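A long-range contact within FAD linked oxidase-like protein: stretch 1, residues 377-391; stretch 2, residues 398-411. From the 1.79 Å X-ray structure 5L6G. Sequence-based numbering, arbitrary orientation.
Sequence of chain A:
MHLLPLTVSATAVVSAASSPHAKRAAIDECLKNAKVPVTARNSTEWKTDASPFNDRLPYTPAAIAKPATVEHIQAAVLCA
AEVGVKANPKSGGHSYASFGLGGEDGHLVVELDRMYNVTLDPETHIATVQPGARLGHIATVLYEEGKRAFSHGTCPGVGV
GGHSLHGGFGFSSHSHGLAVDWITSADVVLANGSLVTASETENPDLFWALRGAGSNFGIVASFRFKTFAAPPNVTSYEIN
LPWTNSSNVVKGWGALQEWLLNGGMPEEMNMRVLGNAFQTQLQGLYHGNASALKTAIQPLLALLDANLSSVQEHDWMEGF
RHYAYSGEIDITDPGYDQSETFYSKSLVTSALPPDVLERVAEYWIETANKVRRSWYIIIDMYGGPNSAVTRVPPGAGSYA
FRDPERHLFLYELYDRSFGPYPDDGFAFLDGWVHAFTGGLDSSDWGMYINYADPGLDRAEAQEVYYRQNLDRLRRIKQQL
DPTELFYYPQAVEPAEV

Stretch 1, residues 377-391: IIIDMYGGPNSAVTR
Stretch 2 (398-411) SYAFRDPERHLFLY

Where a paired strand gives way to loop, contact can continue by a bulky side chain filling a hollow and by glycines where the backbone leaves no room for a side chain; this FAD linked oxidase-like protein offers an example. Residues 377-381 and 409-411 are extended and run antiparallel, their axes 155° apart and 4.6 Å at closest approach. Ile379 faces Tyr411 and Met381 faces Phe409 as non-hydrogen-bonded pairs, with CA-CA distances of 4.6 and 5.7 Å; between them Asp380 pairs with Leu410, Asp380 CA lying 5.0 Å from Leu410 CA and Asp380 N donating to Leu410 O over 2.6 Å.

The side chains of Ile379, Met381, Phe409 and Tyr411 share one face of the sheet. Ile379 (m, t) fits into the corner formed by the two aromatic rings: CG2 lies 3.7 Å from Phe409 CD1, and CG1 lies 3.7 Å from Tyr411 CD2. Both rings stand at chi1 m. Met381, m at chi1 and chi2 with chi3 near 96°, curls back so that its CE meets Phe409 CE1 at 3.4 Å, while its sulfur lies at the ring's edge. Asp380 and Leu410 occupy the other face, OD2 3.6 Å from CD2.

Past Met381 the backbone turns at Tyr382 (phi/psi -102/-47), and Leu408 O accepts from both Tyr382 N (3.1 Å) and Gly383 N (2.9 Å). Tyr382, the residue most covered by the opposite stretch, is the principal bump. At chi1 t and chi2 -87° its ring reaches into a hollow lined by Leu410, His407, Phe401 and Tyr399. Its CD2 packs 3.6 Å from Leu410 CB, and at the far end its hydroxyl donates to Phe401 O (2.6 Å) while accepting from Tyr399 OH (2.7 Å). A tyrosine suits this buried pocket because it fills the space and satisfies the polar groups at its end.

Close approach of the backbones next favours glycine. At Gly383 (-111/-148) CA lies 3.4 Å from His407 O, and an ideal CB would clash with that oxygen at 2.1 Å. Gly384 adopts 89/171, where a CB would jam against the preceding carbonyl; its N donates to Pro404 O at 2.7 Å. A type I turn from Gly384 to Ser387 follows, and Ser387 OG braces the bend by donating to Tyr382 O (2.7 Å).

The chain then returns to the partner. Thr390, chi1 p, nestles against Pro404, with CB 3.4 Å from Pro404 CA, and its CG2 lies 3.7 Å from His407 O. Alongside, Arg402 (m, m, t; chi4 172°) extends NH1 to Val389 O at 3.0 Å. Altogether 907 Å² is buried.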

# COMPACT_ATOMS: atom_id res chain seq x y z
N ILE A 377 3.79 15.30 -2.97
CA ILE A 377 2.50 14.95 -2.39
C ILE A 377 1.63 14.32 -3.48
O ILE A 377 1.57 14.81 -4.62
CB ILE A 377 1.80 16.17 -1.74
CG1 ILE A 377 0.48 15.74 -1.09
CG2 ILE A 377 1.53 17.27 -2.74
CD1 ILE A 377 -0.13 16.83 -0.23
N ILE A 378 0.98 13.22 -3.14
CA ILE A 378 -0.00 12.64 -4.03
C ILE A 378 -1.36 12.78 -3.35
O ILE A 378 -1.49 12.49 -2.17
CB ILE A 378 0.31 11.18 -4.35
CG1 ILE A 378 1.49 11.10 -5.31
CG2 ILE A 378 -0.91 10.47 -4.92
CD1 ILE A 378 1.90 9.68 -5.65
N ILE A 379 -2.35 13.27 -4.08
CA ILE A 379 -3.71 13.30 -3.59
C ILE A 379 -4.49 12.44 -4.57
O ILE A 379 -4.74 12.84 -5.70
CB ILE A 379 -4.32 14.73 -3.56
CG1 ILE A 379 -3.40 15.69 -2.79
CG2 ILE A 379 -5.70 14.72 -2.91
CD1 ILE A 379 -3.51 17.12 -3.26
N ASP A 380 -4.88 11.25 -4.13
CA ASP A 380 -5.59 10.33 -5.01
C ASP A 380 -7.05 10.70 -5.05
O ASP A 380 -7.63 11.00 -4.00
CB ASP A 380 -5.46 8.90 -4.50
CG ASP A 380 -4.09 8.33 -4.72
OD1 ASP A 380 -3.59 8.38 -5.85
OD2 ASP A 380 -3.52 7.78 -3.78
N MET A 381 -7.64 10.69 -6.24
CA MET A 381 -9.09 10.78 -6.36
C MET A 381 -9.66 9.42 -5.96
O MET A 381 -9.75 8.50 -6.74
CB MET A 381 -9.52 11.17 -7.80
CG MET A 381 -8.90 12.46 -8.29
SD MET A 381 -9.28 13.98 -7.36
CE MET A 381 -7.85 14.08 -6.29
N TYR A 382 -10.03 9.31 -4.69
CA TYR A 382 -10.18 8.02 -4.03
C TYR A 382 -11.64 7.58 -3.92
O TYR A 382 -11.99 6.43 -4.20
CB TYR A 382 -9.52 8.14 -2.66
CG TYR A 382 -9.66 6.96 -1.73
CD1 TYR A 382 -10.76 6.84 -0.89
CD2 TYR A 382 -8.69 5.98 -1.69
CE1 TYR A 382 -10.89 5.78 -0.04
CE2 TYR A 382 -8.81 4.91 -0.82
CZ TYR A 382 -9.91 4.81 -0.01
OH TYR A 382 -10.03 3.75 0.84
N GLY A 383 -12.48 8.51 -3.48
CA GLY A 383 -13.86 8.22 -3.13
C GLY A 383 -14.85 8.84 -4.09
O GLY A 383 -14.61 8.94 -5.30
N GLY A 384 -16.01 9.22 -3.56
CA GLY A 384 -17.08 9.76 -4.37
C GLY A 384 -18.00 8.68 -4.91
O GLY A 384 -17.69 7.50 -4.84
N PRO A 385 -19.12 9.10 -5.51
CA PRO A 385 -20.22 8.21 -5.90
C PRO A 385 -19.88 7.11 -6.91
O PRO A 385 -20.61 6.10 -6.98
CB PRO A 385 -21.24 9.17 -6.53
CG PRO A 385 -20.92 10.50 -5.98
CD PRO A 385 -19.45 10.52 -5.69
N ASN A 386 -18.81 7.28 -7.68
CA ASN A 386 -18.45 6.30 -8.71
C ASN A 386 -17.28 5.40 -8.39
O ASN A 386 -16.94 4.52 -9.20
CB ASN A 386 -18.20 7.02 -10.02
CG ASN A 386 -19.46 7.67 -10.54
OD1 ASN A 386 -20.53 7.09 -10.46
ND2 ASN A 386 -19.34 8.91 -10.99
N SER A 387 -16.69 5.57 -7.22
CA SER A 387 -15.52 4.82 -6.85
C SER A 387 -15.85 3.37 -6.46
O SER A 387 -16.72 3.11 -5.63
CB SER A 387 -14.80 5.51 -5.70
OG SER A 387 -13.74 4.70 -5.22
N ALA A 388 -15.15 2.42 -7.08
CA ALA A 388 -15.26 1.03 -6.69
C ALA A 388 -14.71 0.82 -5.27
O ALA A 388 -15.19 -0.05 -4.54
CB ALA A 388 -14.53 0.14 -7.69
N VAL A 389 -13.72 1.63 -4.88
CA VAL A 389 -13.12 1.49 -3.55
C VAL A 389 -14.17 1.66 -2.46
O VAL A 389 -14.29 0.83 -1.56
CB VAL A 389 -11.97 2.50 -3.32
CG1 VAL A 389 -11.48 2.43 -1.87
CG2 VAL A 389 -10.81 2.22 -4.28
N THR A 390 -14.95 2.73 -2.57
CA THR A 390 -15.91 3.07 -1.54
C THR A 390 -17.32 2.52 -1.83
O THR A 390 -18.29 2.94 -1.21
CB THR A 390 -15.93 4.60 -1.35
OG1 THR A 390 -16.06 5.24 -2.62
CG2 THR A 390 -14.64 5.08 -0.72
N ARG A 391 -17.44 1.58 -2.76
CA ARG A 391 -18.66 0.79 -2.92
C ARG A 391 -18.59 -0.52 -2.14
O ARG A 391 -19.59 -1.20 -1.98
CB ARG A 391 -18.92 0.50 -4.40
CG ARG A 391 -19.62 1.65 -5.08
CD ARG A 391 -19.78 1.43 -6.58
NE ARG A 391 -20.53 2.54 -7.17
CZ ARG A 391 -20.53 2.85 -8.46
NH1 ARG A 391 -19.80 2.17 -9.33
NH2 ARG A 391 -21.28 3.87 -8.88
N SER A 398 -11.52 -5.43 7.34
CA SER A 398 -11.00 -4.54 8.37
C SER A 398 -10.48 -3.22 7.79
O SER A 398 -10.42 -2.22 8.50
CB SER A 398 -9.89 -5.21 9.15
OG SER A 398 -8.82 -5.54 8.29
N TYR A 399 -10.11 -3.22 6.51
CA TYR A 399 -9.71 -1.97 5.86
C TYR A 399 -10.80 -0.90 6.12
O TYR A 399 -11.97 -1.12 5.84
CB TYR A 399 -9.45 -2.18 4.36
CG TYR A 399 -9.03 -0.89 3.68
CD1 TYR A 399 -7.69 -0.54 3.61
CD2 TYR A 399 -9.97 -0.04 3.11
CE1 TYR A 399 -7.29 0.64 3.02
CE2 TYR A 399 -9.58 1.17 2.51
CZ TYR A 399 -8.23 1.50 2.48
OH TYR A 399 -7.77 2.65 1.90
N ALA A 400 -10.41 0.27 6.63
CA ALA A 400 -11.36 1.16 7.32
C ALA A 400 -12.06 2.18 6.45
O ALA A 400 -13.06 2.77 6.85
CB ALA A 400 -10.65 1.88 8.47
N PHE A 401 -11.53 2.43 5.27
CA PHE A 401 -11.86 3.65 4.55
C PHE A 401 -12.71 3.39 3.32
O PHE A 401 -12.23 3.46 2.19
CB PHE A 401 -10.57 4.39 4.23
CG PHE A 401 -9.69 4.57 5.45
CD1 PHE A 401 -10.13 5.33 6.52
CD2 PHE A 401 -8.46 3.98 5.53
CE1 PHE A 401 -9.35 5.49 7.65
CE2 PHE A 401 -7.67 4.14 6.66
CZ PHE A 401 -8.11 4.89 7.72
N ARG A 402 -13.99 3.11 3.57
CA ARG A 402 -14.93 2.70 2.54
C ARG A 402 -16.14 3.60 2.30
O ARG A 402 -16.95 3.30 1.44
CB ARG A 402 -15.47 1.32 2.91
CG ARG A 402 -14.38 0.29 2.99
CD ARG A 402 -13.68 0.10 1.65
NE ARG A 402 -12.89 -1.14 1.66
CZ ARG A 402 -12.27 -1.69 0.61
NH1 ARG A 402 -12.32 -1.15 -0.61
NH2 ARG A 402 -11.60 -2.82 0.79
N ASP A 403 -16.29 4.66 3.09
CA ASP A 403 -17.38 5.61 2.94
C ASP A 403 -17.15 6.52 1.74
O ASP A 403 -16.17 7.24 1.69
CB ASP A 403 -17.54 6.44 4.20
CG ASP A 403 -18.83 7.21 4.21
OD1 ASP A 403 -18.97 8.15 3.40
OD2 ASP A 403 -19.72 6.85 5.00
N PRO A 404 -18.08 6.51 0.77
CA PRO A 404 -17.83 7.27 -0.46
C PRO A 404 -17.78 8.80 -0.29
O PRO A 404 -17.23 9.50 -1.16
CB PRO A 404 -18.97 6.84 -1.40
CG PRO A 404 -20.01 6.20 -0.53
CD PRO A 404 -19.37 5.81 0.77
N GLU A 405 -18.34 9.33 0.80
CA GLU A 405 -18.23 10.76 1.10
C GLU A 405 -17.18 11.10 2.18
O GLU A 405 -16.45 12.10 2.06
CB GLU A 405 -19.61 11.33 1.43
CG GLU A 405 -20.52 11.46 0.22
CD GLU A 405 -21.11 10.15 -0.27
OE1 GLU A 405 -21.78 9.47 0.54
OE2 GLU A 405 -20.93 9.79 -1.47
N ARG A 406 -17.09 10.29 3.22
CA ARG A 406 -16.16 10.55 4.32
C ARG A 406 -14.70 10.26 3.92
O ARG A 406 -13.76 10.89 4.41
CB ARG A 406 -16.58 9.70 5.53
CG ARG A 406 -15.88 9.98 6.85
CD ARG A 406 -16.36 8.99 7.92
NE ARG A 406 -17.77 9.21 8.26
CZ ARG A 406 -18.20 10.19 9.06
NH1 ARG A 406 -17.35 11.05 9.61
NH2 ARG A 406 -19.51 10.31 9.31
N HIS A 407 -14.53 9.30 3.01
CA HIS A 407 -13.21 8.89 2.57
C HIS A 407 -13.10 9.23 1.11
O HIS A 407 -13.31 8.41 0.23
CB HIS A 407 -13.02 7.41 2.86
CG HIS A 407 -13.21 7.10 4.30
ND1 HIS A 407 -14.14 6.20 4.76
CD2 HIS A 407 -12.64 7.65 5.40
CE1 HIS A 407 -14.10 6.17 6.08
NE2 HIS A 407 -13.19 7.03 6.49
N LEU A 408 -12.77 10.50 0.89
CA LEU A 408 -12.81 11.08 -0.44
C LEU A 408 -11.44 11.09 -1.10
O LEU A 408 -11.35 10.91 -2.32
CB LEU A 408 -13.29 12.51 -0.32
CG LEU A 408 -13.60 13.19 -1.65
CD1 LEU A 408 -14.64 12.42 -2.44
CD2 LEU A 408 -14.06 14.62 -1.39
N PHE A 409 -10.41 11.35 -0.28
CA PHE A 409 -9.04 11.52 -0.76
C PHE A 409 -8.10 10.65 0.05
O PHE A 409 -8.23 10.55 1.27
CB PHE A 409 -8.53 12.96 -0.60
CG PHE A 409 -9.24 13.95 -1.47
CD1 PHE A 409 -9.31 13.78 -2.84
CD2 PHE A 409 -9.83 15.07 -0.91
CE1 PHE A 409 -9.94 14.70 -3.63
CE2 PHE A 409 -10.49 15.98 -1.70
CZ PHE A 409 -10.53 15.81 -3.07
N LEU A 410 -7.14 10.06 -0.65
CA LEU A 410 -6.00 9.39 -0.07
C LEU A 410 -4.74 10.14 -0.45
O LEU A 410 -4.54 10.56 -1.61
CB LEU A 410 -5.94 7.96 -0.58
CG LEU A 410 -4.73 7.10 -0.30
CD1 LEU A 410 -4.67 6.86 1.20
CD2 LEU A 410 -4.82 5.78 -1.08
N TYR A 411 -3.84 10.27 0.51
CA TYR A 411 -2.66 11.07 0.33
C TYR A 411 -1.40 10.30 0.65
O TYR A 411 -1.36 9.52 1.62
CB TYR A 411 -2.67 12.26 1.27
CG TYR A 411 -3.87 13.18 1.23
CD1 TYR A 411 -5.09 12.78 1.77
CD2 TYR A 411 -3.76 14.45 0.73
CE1 TYR A 411 -6.18 13.62 1.82
CE2 TYR A 411 -4.84 15.32 0.77
CZ TYR A 411 -6.05 14.91 1.31
OH TYR A 411 -7.13 15.75 1.35